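Local coordinates for XRE family transcriptional regulator (Pseudomonas putida, PDB 6F8H), which probably acts as the antitoxin that neutralises the toxin GraT and, as a HigA-type helix-turn-helix protein, binds operator DNA, at residues 20-31 with 65-76. Numbering follows the deposited sequence.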
loop_
_atom_site.group_PDB
_atom_site.type_symbol
_atom_site.label_atom_id
_atom_site.label_comp_id
_atom_site.label_asym_id
_atom_site.label_seq_id
_atom_site.Cartn_x
_atom_site.Cartn_y
_atom_site.Cartn_z
ATOM N N ILE A 20 15.110 3.951 2.994
ATOM C CA ILE A 20 15.368 3.156 4.201
ATOM C C ILE A 20 16.238 1.943 3.850
ATOM O O ILE A 20 17.221 1.645 4.547
ATOM C CB ILE A 20 14.064 2.696 4.863
ATOM C CG1 ILE A 20 13.225 3.905 5.293
ATOM C CG2 ILE A 20 14.337 1.789 6.076
ATOM C CD1 ILE A 20 13.979 4.872 6.176
ATOM N N LEU A 21 15.894 1.245 2.763
ATOM C CA LEU A 21 16.662 0.065 2.380
ATOM C C LEU A 21 18.122 0.459 2.173
ATOM O O LEU A 21 19.039 -0.203 2.673
ATOM C CB LEU A 21 16.091 -0.590 1.106
ATOM C CG LEU A 21 16.793 -1.859 0.627
ATOM C CD1 LEU A 21 16.846 -2.887 1.753
ATOM C CD2 LEU A 21 16.067 -2.444 -0.591
ATOM N N ARG A 22 18.326 1.569 1.477
ATOM C CA ARG A 22 19.667 2.038 1.167
ATOM C C ARG A 22 20.414 2.626 2.375
ATOM O O ARG A 22 21.557 2.250 2.651
ATOM C CB ARG A 22 19.585 3.074 0.040
ATOM C CG ARG A 22 20.912 3.392 -0.618
ATOM C CD ARG A 22 20.745 4.534 -1.627
ATOM N NE ARG A 22 20.302 5.758 -0.970
ATOM C CZ ARG A 22 19.091 6.288 -1.113
ATOM N NH1 ARG A 22 18.198 5.685 -1.884
ATOM N NH2 ARG A 22 18.767 7.408 -0.473
ATOM N N GLU A 23 19.771 3.534 3.105
ATOM C CA GLU A 23 20.476 4.303 4.149
ATOM C C GLU A 23 20.680 3.511 5.434
ATOM O O GLU A 23 21.696 3.684 6.102
ATOM C CB GLU A 23 19.734 5.593 4.487
ATOM C CG GLU A 23 19.720 6.620 3.385
ATOM C CD GLU A 23 21.104 7.154 3.058
ATOM O OE1 GLU A 23 21.995 7.123 3.939
ATOM O OE2 GLU A 23 21.301 7.608 1.912
ATOM N N GLU A 24 19.723 2.649 5.784
ATOM C CA GLU A 24 19.781 1.955 7.059
ATOM C C GLU A 24 20.282 0.520 6.930
ATOM O O GLU A 24 21.021 0.044 7.786
ATOM C CB GLU A 24 18.407 1.969 7.733
ATOM C CG GLU A 24 17.832 3.370 7.897
ATOM C CD GLU A 24 16.799 3.452 9.003
ATOM O OE1 GLU A 24 16.695 2.476 9.776
ATOM O OE2 GLU A 24 16.092 4.486 9.110
ATOM N N PHE A 25 19.885 -0.177 5.871
ATOM C CA PHE A 25 20.292 -1.568 5.717
ATOM C C PHE A 25 21.548 -1.708 4.879
ATOM O O PHE A 25 22.527 -2.293 5.336
ATOM C CB PHE A 25 19.146 -2.398 5.122
ATOM C CG PHE A 25 18.031 -2.601 6.077
ATOM C CD1 PHE A 25 17.046 -1.648 6.218
ATOM C CD2 PHE A 25 17.997 -3.724 6.893
ATOM C CE1 PHE A 25 16.016 -1.818 7.135
ATOM C CE2 PHE A 25 16.980 -3.901 7.812
ATOM C CZ PHE A 25 15.985 -2.945 7.939
ATOM N N GLN A 26 21.539 -1.148 3.670
ATOM C CA GLN A 26 22.677 -1.294 2.769
ATOM C C GLN A 26 23.962 -0.630 3.258
ATOM O O GLN A 26 25.022 -1.275 3.288
ATOM C CB GLN A 26 22.351 -0.748 1.376
ATOM C CG GLN A 26 23.445 -1.094 0.396
ATOM C CD GLN A 26 23.140 -0.657 -1.012
ATOM O OE1 GLN A 26 22.417 0.321 -1.234
ATOM N NE2 GLN A 26 23.680 -1.385 -1.980
ATOM N N LYS A 27 23.874 0.649 3.621
ATOM C CA LYS A 27 25.061 1.440 3.979
ATOM C C LYS A 27 25.853 0.766 5.093
ATOM O O LYS A 27 27.080 0.819 5.118
ATOM C CB LYS A 27 24.661 2.858 4.400
ATOM C CG LYS A 27 25.768 3.679 5.070
ATOM C CD LYS A 27 25.183 4.926 5.752
ATOM C CE LYS A 27 26.264 5.789 6.411
ATOM N NZ LYS A 27 26.320 5.601 7.887
ATOM N N GLU A 28 25.131 0.112 5.995
ATOM C CA GLU A 28 25.737 -0.607 7.093
ATOM C C GLU A 28 26.221 -2.007 6.696
ATOM O O GLU A 28 27.426 -2.263 6.690
ATOM C CB GLU A 28 24.744 -0.710 8.244
ATOM C CG GLU A 28 25.109 -1.759 9.252
ATOM C CD GLU A 28 23.983 -2.050 10.221
ATOM O OE1 GLU A 28 22.844 -1.580 9.981
ATOM O OE2 GLU A 28 24.249 -2.753 11.220
ATOM N N MET A 29 25.289 -2.903 6.361
ATOM C CA MET A 29 25.618 -4.306 6.089
ATOM C C MET A 29 26.535 -4.480 4.891
ATOM O O MET A 29 27.156 -5.529 4.729
ATOM C CB MET A 29 24.348 -5.120 5.868
ATOM C CG MET A 29 23.296 -4.896 6.912
ATOM S SD MET A 29 21.773 -5.751 6.475
ATOM C CE MET A 29 22.274 -7.463 6.694
ATOM N N GLY A 30 26.603 -3.461 4.042
ATOM C CA GLY A 30 27.542 -3.442 2.940
ATOM C C GLY A 30 27.237 -4.295 1.715
ATOM O O GLY A 30 28.120 -4.489 0.883
ATOM N N PHE A 31 26.006 -4.792 1.582
ATOM C CA PHE A 31 25.684 -5.660 0.450
ATOM C C PHE A 31 25.598 -4.889 -0.870
ATOM O O PHE A 31 25.272 -3.691 -0.889
ATOM C CB PHE A 31 24.371 -6.428 0.702
ATOM C CG PHE A 31 23.167 -5.545 0.987
ATOM C CD1 PHE A 31 22.569 -4.790 -0.026
ATOM C CD2 PHE A 31 22.618 -5.491 2.261
ATOM C CE1 PHE A 31 21.464 -3.996 0.233
ATOM C CE2 PHE A 31 21.510 -4.709 2.529
ATOM C CZ PHE A 31 20.929 -3.953 1.514
ATOM N N LEU A 65 11.554 -9.376 1.773
ATOM C CA LEU A 65 12.467 -8.520 2.550
ATOM C C LEU A 65 12.449 -8.867 4.050
ATOM O O LEU A 65 13.495 -8.892 4.716
ATOM C CB LEU A 65 12.103 -7.048 2.341
ATOM C CG LEU A 65 12.541 -6.436 0.996
ATOM C CD1 LEU A 65 11.740 -5.178 0.658
ATOM C CD2 LEU A 65 13.998 -6.092 1.085
ATOM N N SER A 66 11.255 -9.133 4.571
ATOM C CA SER A 66 11.098 -9.446 5.986
ATOM C C SER A 66 11.867 -10.717 6.364
ATOM O O SER A 66 12.511 -10.778 7.409
ATOM C CB SER A 66 9.623 -9.609 6.329
ATOM O OG SER A 66 9.096 -10.787 5.770
ATOM N N ILE A 67 11.794 -11.740 5.515
ATOM C CA ILE A 67 12.571 -12.945 5.762
ATOM C C ILE A 67 14.052 -12.655 5.620
ATOM O O ILE A 67 14.849 -12.993 6.488
ATOM C CB ILE A 67 12.181 -14.095 4.804
ATOM C CG1 ILE A 67 10.747 -14.520 5.081
ATOM C CG2 ILE A 67 13.090 -15.290 5.021
ATOM C CD1 ILE A 67 10.287 -15.641 4.206
ATOM N N CYS A 68 14.403 -11.993 4.527
ATOM C CA CYS A 68 15.797 -11.784 4.176
ATOM C C CYS A 68 16.527 -10.880 5.166
ATOM O O CYS A 68 17.691 -11.128 5.491
ATOM C CB CYS A 68 15.891 -11.201 2.757
ATOM S SG CYS A 68 17.563 -10.901 2.204
ATOM N N LEU A 69 15.849 -9.845 5.659
ATOM C CA LEU A 69 16.526 -8.844 6.486
ATOM C C LEU A 69 16.049 -8.817 7.937
ATOM O O LEU A 69 16.450 -7.930 8.692
ATOM C CB LEU A 69 16.353 -7.439 5.881
ATOM C CG LEU A 69 16.805 -7.187 4.445
ATOM C CD1 LEU A 69 16.311 -5.833 3.958
ATOM C CD2 LEU A 69 18.325 -7.272 4.338
ATOM N N ASP A 70 15.196 -9.772 8.311
ATOM C CA ASP A 70 14.692 -9.895 9.690
ATOM C C ASP A 70 13.795 -8.735 10.144
ATOM O O ASP A 70 14.026 -8.129 11.195
ATOM C CB ASP A 70 15.853 -10.041 10.680
ATOM C CG ASP A 70 16.551 -11.380 10.570
ATOM O OD1 ASP A 70 15.840 -12.396 10.409
ATOM O OD2 ASP A 70 17.803 -11.415 10.645
ATOM N N THR A 71 12.761 -8.445 9.365
ATOM C CA THR A 71 11.790 -7.424 9.753
ATOM C C THR A 71 10.409 -8.025 9.655
ATOM O O THR A 71 10.264 -9.169 9.242
ATOM C CB THR A 71 11.845 -6.186 8.843
ATOM O OG1 THR A 71 11.287 -6.529 7.571
ATOM C CG2 THR A 71 13.272 -5.709 8.662
ATOM N N THR A 72 9.391 -7.255 10.005
ATOM C CA THR A 72 8.045 -7.652 9.643
ATOM C C THR A 72 7.802 -7.218 8.187
ATOM O O THR A 72 8.500 -6.338 7.684
ATOM C CB THR A 72 6.996 -7.019 10.554
ATOM O OG1 THR A 72 6.920 -5.615 10.281
ATOM C CG2 THR A 72 7.346 -7.256 12.036
ATOM N N PRO A 73 6.821 -7.830 7.504
ATOM C CA PRO A 73 6.558 -7.317 6.165
ATOM C C PRO A 73 5.705 -6.037 6.223
ATOM O O PRO A 73 5.758 -5.244 5.287
ATOM C CB PRO A 73 5.827 -8.476 5.481
ATOM C CG PRO A 73 5.145 -9.186 6.589
ATOM C CD PRO A 73 6.043 -9.052 7.799
ATOM N N GLU A 74 4.980 -5.818 7.323
ATOM C CA GLU A 74 4.236 -4.570 7.490
ATOM C C GLU A 74 5.184 -3.361 7.492
ATOM O O GLU A 74 4.840 -2.309 6.957
ATOM C CB GLU A 74 3.394 -4.597 8.772
ATOM C CG GLU A 74 2.098 -5.429 8.659
ATOM C CD GLU A 74 2.328 -6.931 8.805
ATOM O OE1 GLU A 74 3.488 -7.353 9.030
ATOM O OE2 GLU A 74 1.337 -7.686 8.707
ATOM N N PHE A 75 6.380 -3.530 8.056
ATOM C CA PHE A 75 7.374 -2.445 8.108
ATOM C C PHE A 75 7.571 -1.839 6.723
ATOM O O PHE A 75 7.534 -0.618 6.559
ATOM C CB PHE A 75 8.710 -2.957 8.674
ATOM C CG PHE A 75 9.849 -1.961 8.591
ATOM C CD1 PHE A 75 9.906 -0.872 9.451
ATOM C CD2 PHE A 75 10.877 -2.131 7.664
ATOM C CE1 PHE A 75 10.958 0.036 9.382
ATOM C CE2 PHE A 75 11.939 -1.221 7.591
ATOM C CZ PHE A 75 11.972 -0.134 8.451
ATOM N N TRP A 76 7.734 -2.703 5.723
ATOM C CA TRP A 76 7.972 -2.250 4.354
ATOM C C TRP A 76 6.732 -1.675 3.672
ATOM O O TRP A 76 6.824 -0.616 3.056
ATOM C CB TRP A 76 8.577 -3.395 3.521
ATOM C CG TRP A 76 9.923 -3.779 4.089
ATOM C CD1 TRP A 76 10.220 -4.887 4.841
ATOM C CD2 TRP A 76 11.132 -3.010 4.014
ATOM N NE1 TRP A 76 11.547 -4.866 5.208
ATOM C CE2 TRP A 76 12.132 -3.726 4.708
ATOM C CE3 TRP A 76 11.474 -1.794 3.409
ATOM C CZ2 TRP A 76 13.449 -3.259 4.825
ATOM C CZ3 TRP A 76 12.790 -1.331 3.521
ATOM C CH2 TRP A 76 13.759 -2.063 4.218
#
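In the helix-turn-helix domain, helix 17-29, the first of the chain, packs here against helix 59-69 and the start of helix 73-99, with Phe-25 reaching into the bend between those two. With CG anti to its carbonyl carbon (chi1 -71°), Phe-25 points at this bend and meets Trp-76 coming from the opposite direction. CE1 of Phe-25 lies 3.7 Å from CH2 of Trp-76, the planes of the Phe-25 ring and the six-membered ring of Trp-76 inclined at 47°. One face of the Phe-25 ring takes CD1 of Leu-69, 4.0 Å from Phe-25 CD2, while CG2 of Thr-71 comes within 3.9 Å of Phe-25 CZ. Leu-21 sets its CD1 3.7 Å from CD1 of Leu-69, and the same side chain touches Leu-36, Ile-50 and Leu-51. Ile-20 places CG2 3.9 Å from CZ of Phe-75. Phe-75 CD2 sits over the centre of one indole face of Trp-76, Leu-65 CD1 nearer the rim of the other. Thr-71 OG1 takes a weak bond from Trp-76 NE1 (2.9 Å) and is itself bonded to Thr-72 O. With no polar bond between the segments, cohesion comes from the fit of rings and methyls.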